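Local coordinates for protein immunomodulatory active chitinase (PDB 6G9C) that probably hydrolyses chitin as a family 18 glycosidase and, as a helminth product, displays immunomodulatory properties in inflammatory lung disease, at residues D345-K358 with K387-G399. Residues are numbered along the deposited sequence; the frame is centred on the assembly and turned at random.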
ATOM      1  N   ASP A 345       6.631  -5.555  33.440  1.00 25.88           N
ATOM      2  CA  ASP A 345       5.505  -4.632  33.345  1.00 26.30           C
ATOM      3  C   ASP A 345       4.239  -5.388  32.964  1.00 27.46           C
ATOM      4  O   ASP A 345       4.281  -6.392  32.243  1.00 26.95           O
ATOM      5  CB  ASP A 345       5.797  -3.505  32.334  1.00 26.56           C
ATOM      6  CG  ASP A 345       6.568  -2.354  32.972  1.00 33.58           C
ATOM      7  OD1 ASP A 345       7.815  -2.443  33.041  1.00 28.33           O
ATOM      8  OD2 ASP A 345       5.920  -1.387  33.435  1.00 30.86           O
ATOM      9  N   ASP A 346       3.107  -4.915  33.472  1.00 29.36           N
ATOM     10  CA  ASP A 346       1.858  -5.631  33.263  1.00 29.94           C
ATOM     11  C   ASP A 346       0.744  -4.612  33.054  1.00 25.40           C
ATOM     12  O   ASP A 346       0.999  -3.418  32.864  1.00 28.65           O
ATOM     13  CB  ASP A 346       1.605  -6.604  34.428  1.00 26.68           C
ATOM     14  CG  ASP A 346       1.263  -5.905  35.757  1.00 32.54           C
ATOM     15  OD1 ASP A 346       1.326  -4.658  35.853  1.00 32.01           O
ATOM     16  OD2 ASP A 346       0.914  -6.634  36.723  1.00 33.53           O
ATOM     17  N   VAL A 347      -0.506  -5.085  33.097  1.00 27.18           N
ATOM     18  CA  VAL A 347      -1.624  -4.184  32.819  1.00 31.88           C
ATOM     19  C   VAL A 347      -1.671  -3.059  33.845  1.00 36.01           C
ATOM     20  O   VAL A 347      -1.887  -1.892  33.496  1.00 35.83           O
ATOM     21  CB  VAL A 347      -2.959  -4.948  32.762  1.00 38.40           C
ATOM     22  CG1 VAL A 347      -4.089  -3.954  32.652  1.00 39.47           C
ATOM     23  CG2 VAL A 347      -2.987  -5.890  31.562  1.00 36.55           C
ATOM     24  N   GLU A 348      -1.454  -3.378  35.120  1.00 30.96           N
ATOM     25  CA  GLU A 348      -1.495  -2.330  36.137  1.00 31.88           C
ATOM     26  C   GLU A 348      -0.360  -1.322  35.955  1.00 34.86           C
ATOM     27  O   GLU A 348      -0.573  -0.112  36.103  1.00 30.64           O
ATOM     28  CB  GLU A 348      -1.449  -2.937  37.541  1.00 31.08           C
ATOM     29  CG  GLU A 348      -2.633  -3.855  37.885  1.00 32.66           C
ATOM     30  CD  GLU A 348      -3.942  -3.110  38.111  1.00 41.24           C
ATOM     31  OE1 GLU A 348      -4.015  -1.894  37.821  1.00 43.39           O
ATOM     32  OE2 GLU A 348      -4.909  -3.740  38.595  1.00 40.65           O
ATOM     33  N   SER A 349       0.858  -1.790  35.661  1.00 31.15           N
ATOM     34  CA  SER A 349       1.958  -0.838  35.505  1.00 29.51           C
ATOM     35  C   SER A 349       1.781  -0.015  34.237  1.00 33.15           C
ATOM     36  O   SER A 349       2.062   1.190  34.227  1.00 29.12           O
ATOM     37  CB  SER A 349       3.317  -1.556  35.510  1.00 28.50           C
ATOM     38  OG  SER A 349       3.547  -2.312  34.332  1.00 31.29           O
ATOM     39  N   MET A 350       1.290  -0.641  33.165  1.00 30.17           N
ATOM     40  CA  MET A 350       1.022   0.105  31.934  1.00 32.81           C
ATOM     41  C   MET A 350      -0.082   1.126  32.146  1.00 33.03           C
ATOM     42  O   MET A 350      -0.011   2.249  31.626  1.00 30.42           O
ATOM     43  CB  MET A 350       0.637  -0.850  30.806  1.00 32.25           C
ATOM     44  CG  MET A 350       1.732  -1.799  30.401  1.00 38.18           C
ATOM     45  SD  MET A 350       2.943  -0.989  29.359  1.00 42.29           S
ATOM     46  CE  MET A 350       2.652  -1.883  27.842  1.00 48.21           C
ATOM     47  N   LYS A 351      -1.116   0.748  32.907  1.00 28.94           N
ATOM     48  CA  LYS A 351      -2.207   1.665  33.212  1.00 31.87           C
ATOM     49  C   LYS A 351      -1.690   2.898  33.927  1.00 36.53           C
ATOM     50  O   LYS A 351      -2.065   4.032  33.597  1.00 41.11           O
ATOM     51  CB  LYS A 351      -3.256   0.964  34.090  1.00 33.04           C
ATOM     52  CG  LYS A 351      -4.562   0.675  33.432  1.00 42.58           C
ATOM     53  CD  LYS A 351      -5.461  -0.180  34.353  1.00 43.61           C
ATOM     54  CE  LYS A 351      -5.660   0.449  35.729  1.00 45.50           C
ATOM     55  NZ  LYS A 351      -6.552  -0.383  36.609  1.00 47.25           N
ATOM     56  N   ALA A 352      -0.859   2.690  34.950  1.00 32.62           N
ATOM     57  CA  ALA A 352      -0.341   3.820  35.707  1.00 36.07           C
ATOM     58  C   ALA A 352       0.520   4.712  34.821  1.00 36.05           C
ATOM     59  O   ALA A 352       0.379   5.940  34.840  1.00 39.17           O
ATOM     60  CB  ALA A 352       0.447   3.320  36.917  1.00 31.69           C
ATOM     61  N   LYS A 353       1.397   4.104  34.015  1.00 32.25           N
ATOM     62  CA  LYS A 353       2.309   4.871  33.168  1.00 28.71           C
ATOM     63  C   LYS A 353       1.560   5.642  32.081  1.00 31.04           C
ATOM     64  O   LYS A 353       1.828   6.826  31.851  1.00 32.10           O
ATOM     65  CB  LYS A 353       3.341   3.932  32.547  1.00 25.11           C
ATOM     66  CG  LYS A 353       4.345   3.397  33.569  1.00 26.70           C
ATOM     67  CD  LYS A 353       5.249   2.344  32.952  1.00 26.49           C
ATOM     68  CE  LYS A 353       6.402   2.004  33.888  1.00 28.49           C
ATOM     69  NZ  LYS A 353       7.235   0.883  33.349  1.00 27.35           N
ATOM     70  N   ILE A 354       0.626   4.980  31.393  1.00 31.89           N
ATOM     71  CA  ILE A 354      -0.091   5.629  30.296  1.00 29.10           C
ATOM     72  C   ILE A 354      -1.019   6.722  30.818  1.00 36.15           C
ATOM     73  O   ILE A 354      -1.182   7.772  30.180  1.00 35.66           O
ATOM     74  CB  ILE A 354      -0.846   4.575  29.466  1.00 32.63           C
ATOM     75  CG1 ILE A 354       0.160   3.612  28.831  1.00 30.10           C
ATOM     76  CG2 ILE A 354      -1.701   5.234  28.375  1.00 33.62           C
ATOM     77  CD1 ILE A 354      -0.470   2.449  28.112  1.00 34.20           C
ATOM     78  N   ASN A 355      -1.666   6.492  31.966  1.00 35.51           N
ATOM     79  CA  ASN A 355      -2.457   7.552  32.583  1.00 40.00           C
ATOM     80  C   ASN A 355      -1.564   8.698  33.043  1.00 39.10           C
ATOM     81  O   ASN A 355      -1.961   9.867  32.978  1.00 42.12           O
ATOM     82  CB  ASN A 355      -3.265   6.999  33.759  1.00 43.53           C
ATOM     83  CG  ASN A 355      -4.527   6.287  33.317  1.00 48.66           C
ATOM     84  OD1 ASN A 355      -5.312   6.813  32.527  1.00 53.17           O
ATOM     85  ND2 ASN A 355      -4.731   5.086  33.830  1.00 49.71           N
ATOM     86  N   TRP A 356      -0.350   8.380  33.501  1.00 36.25           N
ATOM     87  CA  TRP A 356       0.608   9.423  33.856  1.00 38.14           C
ATOM     88  C   TRP A 356       1.013  10.255  32.634  1.00 37.40           C
ATOM     89  O   TRP A 356       1.082  11.488  32.708  1.00 40.01           O
ATOM     90  CB  TRP A 356       1.837   8.787  34.509  1.00 38.05           C
ATOM     91  CG  TRP A 356       2.934   9.761  34.797  1.00 38.01           C
ATOM     92  CD1 TRP A 356       3.061  10.554  35.899  1.00 42.07           C
ATOM     93  CD2 TRP A 356       4.062  10.047  33.962  1.00 36.70           C
ATOM     94  NE1 TRP A 356       4.202  11.316  35.804  1.00 44.90           N
ATOM     95  CE2 TRP A 356       4.837  11.020  34.625  1.00 43.48           C
ATOM     96  CE3 TRP A 356       4.498   9.566  32.725  1.00 40.41           C
ATOM     97  CZ2 TRP A 356       6.017  11.528  34.088  1.00 42.73           C
ATOM     98  CZ3 TRP A 356       5.672  10.078  32.191  1.00 42.36           C
ATOM     99  CH2 TRP A 356       6.418  11.043  32.873  1.00 41.18           C
ATOM    100  N   ILE A 357       1.295   9.594  31.503  1.00 36.26           N
ATOM    101  CA  ILE A 357       1.622  10.311  30.265  1.00 38.69           C
ATOM    102  C   ILE A 357       0.575  11.380  29.986  1.00 44.44           C
ATOM    103  O   ILE A 357       0.897  12.528  29.651  1.00 39.62           O
ATOM    104  CB  ILE A 357       1.731   9.333  29.081  1.00 35.44           C
ATOM    105  CG1 ILE A 357       2.922   8.393  29.232  1.00 33.24           C
ATOM    106  CG2 ILE A 357       1.841  10.089  27.747  1.00 36.66           C
ATOM    107  CD1 ILE A 357       2.926   7.322  28.146  1.00 30.44           C
ATOM    108  N   LYS A 358      -0.700  11.017  30.131  1.00 38.49           N
ATOM    109  CA  LYS A 358      -1.768  11.975  29.872  1.00 43.91           C
ATOM    110  C   LYS A 358      -1.769  13.090  30.911  1.00 46.44           C
ATOM    111  O   LYS A 358      -1.987  14.262  30.575  1.00 46.24           O
ATOM    112  CB  LYS A 358      -3.116  11.249  29.847  1.00 45.68           C
ATOM    113  CG  LYS A 358      -4.184  11.945  29.032  1.00 52.68           C
ATOM    114  CD  LYS A 358      -5.551  11.335  29.258  1.00 61.79           C
ATOM    115  CE  LYS A 358      -5.564   9.870  28.880  1.00 68.28           C
ATOM    116  NZ  LYS A 358      -6.956   9.341  28.827  1.00 78.54           N
ATOM    117  N   LYS A 387      -6.486 -10.297  23.144  1.00 40.24           N
ATOM    118  CA  LYS A 387      -5.211 -10.123  22.461  1.00 37.46           C
ATOM    119  C   LYS A 387      -4.601  -8.789  22.853  1.00 36.30           C
ATOM    120  O   LYS A 387      -5.309  -7.789  23.018  1.00 38.27           O
ATOM    121  CB  LYS A 387      -5.386 -10.193  20.940  1.00 38.53           C
ATOM    122  CG  LYS A 387      -5.863 -11.558  20.444  1.00 44.94           C
ATOM    123  CD  LYS A 387      -6.399 -11.487  19.022  1.00 55.63           C
ATOM    124  CE  LYS A 387      -7.278 -12.687  18.718  1.00 70.54           C
ATOM    125  NZ  LYS A 387      -8.614 -12.597  19.384  1.00 81.37           N
ATOM    126  N   TYR A 388      -3.278  -8.780  22.989  1.00 33.07           N
ATOM    127  CA  TYR A 388      -2.519  -7.578  23.319  1.00 30.45           C
ATOM    128  C   TYR A 388      -3.059  -6.910  24.583  1.00 35.46           C
ATOM    129  O   TYR A 388      -3.479  -5.739  24.538  1.00 30.74           O
ATOM    130  CB  TYR A 388      -2.534  -6.598  22.155  1.00 34.85           C
ATOM    131  CG  TYR A 388      -1.841  -7.071  20.905  1.00 33.99           C
ATOM    132  CD1 TYR A 388      -0.458  -6.955  20.779  1.00 29.26           C
ATOM    133  CD2 TYR A 388      -2.577  -7.607  19.830  1.00 33.77           C
ATOM    134  CE1 TYR A 388       0.186  -7.360  19.642  1.00 30.27           C
ATOM    135  CE2 TYR A 388      -1.935  -8.025  18.674  1.00 34.25           C
ATOM    136  CZ  TYR A 388      -0.547  -7.882  18.590  1.00 30.81           C
ATOM    137  OH  TYR A 388       0.124  -8.279  17.455  1.00 32.33           O
ATOM    138  N   PRO A 389      -3.117  -7.620  25.717  1.00 34.27           N
ATOM    139  CA  PRO A 389      -3.629  -6.978  26.940  1.00 36.03           C
ATOM    140  C   PRO A 389      -2.811  -5.760  27.351  1.00 34.22           C
ATOM    141  O   PRO A 389      -3.362  -4.807  27.918  1.00 33.92           O
ATOM    142  CB  PRO A 389      -3.545  -8.100  27.988  1.00 32.33           C
ATOM    143  CG  PRO A 389      -2.457  -9.004  27.476  1.00 32.93           C
ATOM    144  CD  PRO A 389      -2.596  -8.972  25.978  1.00 32.39           C
ATOM    145  N   LEU A 390      -1.509  -5.764  27.073  1.00 28.01           N
ATOM    146  CA  LEU A 390      -0.673  -4.617  27.415  1.00 29.49           C
ATOM    147  C   LEU A 390      -0.786  -3.506  26.372  1.00 31.03           C
ATOM    148  O   LEU A 390      -1.097  -2.357  26.705  1.00 30.41           O
ATOM    149  CB  LEU A 390       0.794  -5.044  27.554  1.00 29.85           C
ATOM    150  CG  LEU A 390       1.109  -6.131  28.580  1.00 32.78           C
ATOM    151  CD1 LEU A 390       2.603  -6.200  28.843  1.00 31.56           C
ATOM    152  CD2 LEU A 390       0.351  -5.869  29.855  1.00 35.10           C
ATOM    153  N   ILE A 391      -0.538  -3.832  25.104  1.00 27.07           N
ATOM    154  CA  ILE A 391      -0.388  -2.781  24.099  1.00 32.02           C
ATOM    155  C   ILE A 391      -1.726  -2.105  23.787  1.00 30.51           C
ATOM    156  O   ILE A 391      -1.760  -0.905  23.483  1.00 31.83           O
ATOM    157  CB  ILE A 391       0.304  -3.368  22.852  1.00 28.48           C
ATOM    158  CG1 ILE A 391       1.694  -3.872  23.245  1.00 27.71           C
ATOM    159  CG2 ILE A 391       0.461  -2.318  21.749  1.00 25.38           C
ATOM    160  CD1 ILE A 391       2.402  -4.622  22.159  1.00 27.38           C
ATOM    161  N   SER A 392      -2.852  -2.835  23.906  1.00 29.75           N
ATOM    162  CA  SER A 392      -4.173  -2.234  23.714  1.00 31.43           C
ATOM    163  C   SER A 392      -4.409  -1.017  24.595  1.00 34.59           C
ATOM    164  O   SER A 392      -5.260  -0.184  24.259  1.00 35.87           O
ATOM    165  CB  SER A 392      -5.300  -3.242  24.025  1.00 37.24           C
ATOM    166  OG  SER A 392      -5.199  -4.392  23.217  1.00 47.46           O
ATOM    167  N   LEU A 393      -3.704  -0.919  25.728  1.00 32.52           N
ATOM    168  CA  LEU A 393      -3.944   0.175  26.665  1.00 34.82           C
ATOM    169  C   LEU A 393      -3.603   1.534  26.070  1.00 35.74           C
ATOM    170  O   LEU A 393      -4.123   2.549  26.540  1.00 34.83           O
ATOM    171  CB  LEU A 393      -3.137  -0.047  27.949  1.00 31.09           C
ATOM    172  CG  LEU A 393      -3.646  -1.232  28.794  1.00 33.73           C
ATOM    173  CD1 LEU A 393      -2.684  -1.558  29.925  1.00 34.58           C
ATOM    174  CD2 LEU A 393      -5.024  -0.944  29.334  1.00 33.73           C
ATOM    175  N   MET A 394      -2.709   1.585  25.075  1.00 32.78           N
ATOM    176  CA  MET A 394      -2.383   2.862  24.444  1.00 32.69           C
ATOM    177  C   MET A 394      -3.604   3.447  23.741  1.00 31.82           C
ATOM    178  O   MET A 394      -4.046   4.561  24.047  1.00 37.38           O
ATOM    179  CB  MET A 394      -1.217   2.691  23.460  1.00 30.13           C
ATOM    180  CG  MET A 394       0.125   2.426  24.118  1.00 30.85           C
ATOM    181  SD  MET A 394       1.510   2.752  22.993  1.00 31.08           S
ATOM    182  CE  MET A 394       1.192   1.574  21.692  1.00 28.34           C
ATOM    183  N   GLN A 395      -4.179   2.689  22.803  1.00 35.93           N
ATOM    184  CA  GLN A 395      -5.413   3.114  22.145  1.00 40.72           C
ATOM    185  C   GLN A 395      -6.524   3.394  23.153  1.00 43.31           C
ATOM    186  O   GLN A 395      -7.248   4.390  23.036  1.00 42.11           O
ATOM    187  CB  GLN A 395      -5.853   2.035  21.161  1.00 43.26           C
ATOM    188  CG  GLN A 395      -6.363   2.541  19.849  1.00 58.97           C
ATOM    189  CD  GLN A 395      -7.640   3.305  19.992  1.00 72.79           C
ATOM    190  OE1 GLN A 395      -8.476   2.982  20.835  1.00 78.86           O
ATOM    191  NE2 GLN A 395      -7.809   4.334  19.166  1.00 80.50           N
ATOM    192  N   GLU A 396      -6.681   2.519  24.151  1.00 38.97           N
ATOM    193  CA  GLU A 396      -7.842   2.621  25.033  1.00 44.40           C
ATOM    194  C   GLU A 396      -7.780   3.858  25.908  1.00 47.26           C
ATOM    195  O   GLU A 396      -8.823   4.441  26.220  1.00 46.04           O
ATOM    196  CB  GLU A 396      -7.956   1.386  25.917  1.00 38.65           C
ATOM    197  CG  GLU A 396      -8.401   0.146  25.190  1.00 48.66           C
ATOM    198  CD  GLU A 396      -8.242  -1.098  26.036  1.00 53.59           C
ATOM    199  OE1 GLU A 396      -8.150  -0.966  27.277  1.00 55.97           O
ATOM    200  OE2 GLU A 396      -8.202  -2.206  25.458  1.00 58.69           O
ATOM    201  N   ILE A 397      -6.582   4.270  26.311  1.00 38.98           N
ATOM    202  CA  ILE A 397      -6.412   5.381  27.235  1.00 42.10           C
ATOM    203  C   ILE A 397      -6.039   6.666  26.507  1.00 45.74           C
ATOM    204  O   ILE A 397      -6.594   7.725  26.798  1.00 45.67           O
ATOM    205  CB  ILE A 397      -5.359   5.025  28.307  1.00 43.64           C
ATOM    206  CG1 ILE A 397      -5.811   3.804  29.117  1.00 45.99           C
ATOM    207  CG2 ILE A 397      -5.093   6.220  29.216  1.00 41.05           C
ATOM    208  CD1 ILE A 397      -4.716   3.188  29.990  1.00 40.01           C
ATOM    209  N   LEU A 398      -5.108   6.601  25.552  1.00 45.57           N
ATOM    210  CA  LEU A 398      -4.705   7.805  24.837  1.00 46.15           C
ATOM    211  C   LEU A 398      -5.606   8.124  23.652  1.00 57.40           C
ATOM    212  O   LEU A 398      -5.522   9.232  23.116  1.00 58.24           O
ATOM    213  CB  LEU A 398      -3.253   7.690  24.362  1.00 38.68           C
ATOM    214  CG  LEU A 398      -2.212   7.458  25.468  1.00 38.31           C
ATOM    215  CD1 LEU A 398      -0.835   7.251  24.880  1.00 38.29           C
ATOM    216  CD2 LEU A 398      -2.210   8.602  26.475  1.00 39.37           C
ATOM    217  N   GLY A 399      -6.463   7.197  23.238  1.00 66.67           N
ATOM    218  CA  GLY A 399      -7.465   7.482  22.223  1.00 75.28           C
ATOM    219  C   GLY A 399      -6.971   7.352  20.796  1.00 80.00           C
ATOM    220  O   GLY A 399      -7.668   7.738  19.855  1.00 81.54           O
TER
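Two helices on the outside of the TIM barrel pack here through knobs-into-holes: Ile354 of helix 347-358 sits among Leu393, Met394, Ile397 and Leu398, while Leu393 and Ile397 of helix 392-398 each enter a hollow of the first helix. The axes of these two helical segments run 40° apart with a closest approach of 9.8 Å. Ile354 works with both branches. Its CG1 arm leaves beside the backbone N (chi1 -63°) and carries CD1 across Leu393 at about a right angle, 3.7 Å from Leu393 CB, whereas Ile354 CG2 lies 3.6 Å from Ile397 CG2 and also meets Leu398 CG. One helical turn earlier, the CD1 branch of Leu393 lies against Met350, 3.5 Å from Met350 CB, and touches CG1 and the carbonyl oxygen of Val347.

In the glycosyl hydrolase 18 barrel both helices back onto strands: Met350 and Ile354 also rest on Leu272 of strand 268-281, and Met394 reaches strands 34-40 and 364-368. At the start of helix 347-358, Leu390 pushes its CD2 methyl against the backbone, 3.4 Å from Val347 N. The CE methyl of Met350 reaches Leu390 CB from across it, the two side chains crossing at about a right angle. That helix end is fixed by a capping box: Ser349 N gives a nearly straight bond to Asp346 OD1 and Asp346 N donates to Ser349 OG, with Asp346 also paired to Arg324. At the other end of the contact Lys358 bends at chi3 to bring NZ within 2.6 Å of Ile397 O, the one hydrogen bond joining the helices, its donor tilted 33° from the carbonyl plane. Asn355 crosses Ile397 at about a right angle, its OD1 3.4 Å from the CG2 methyl of Ile397.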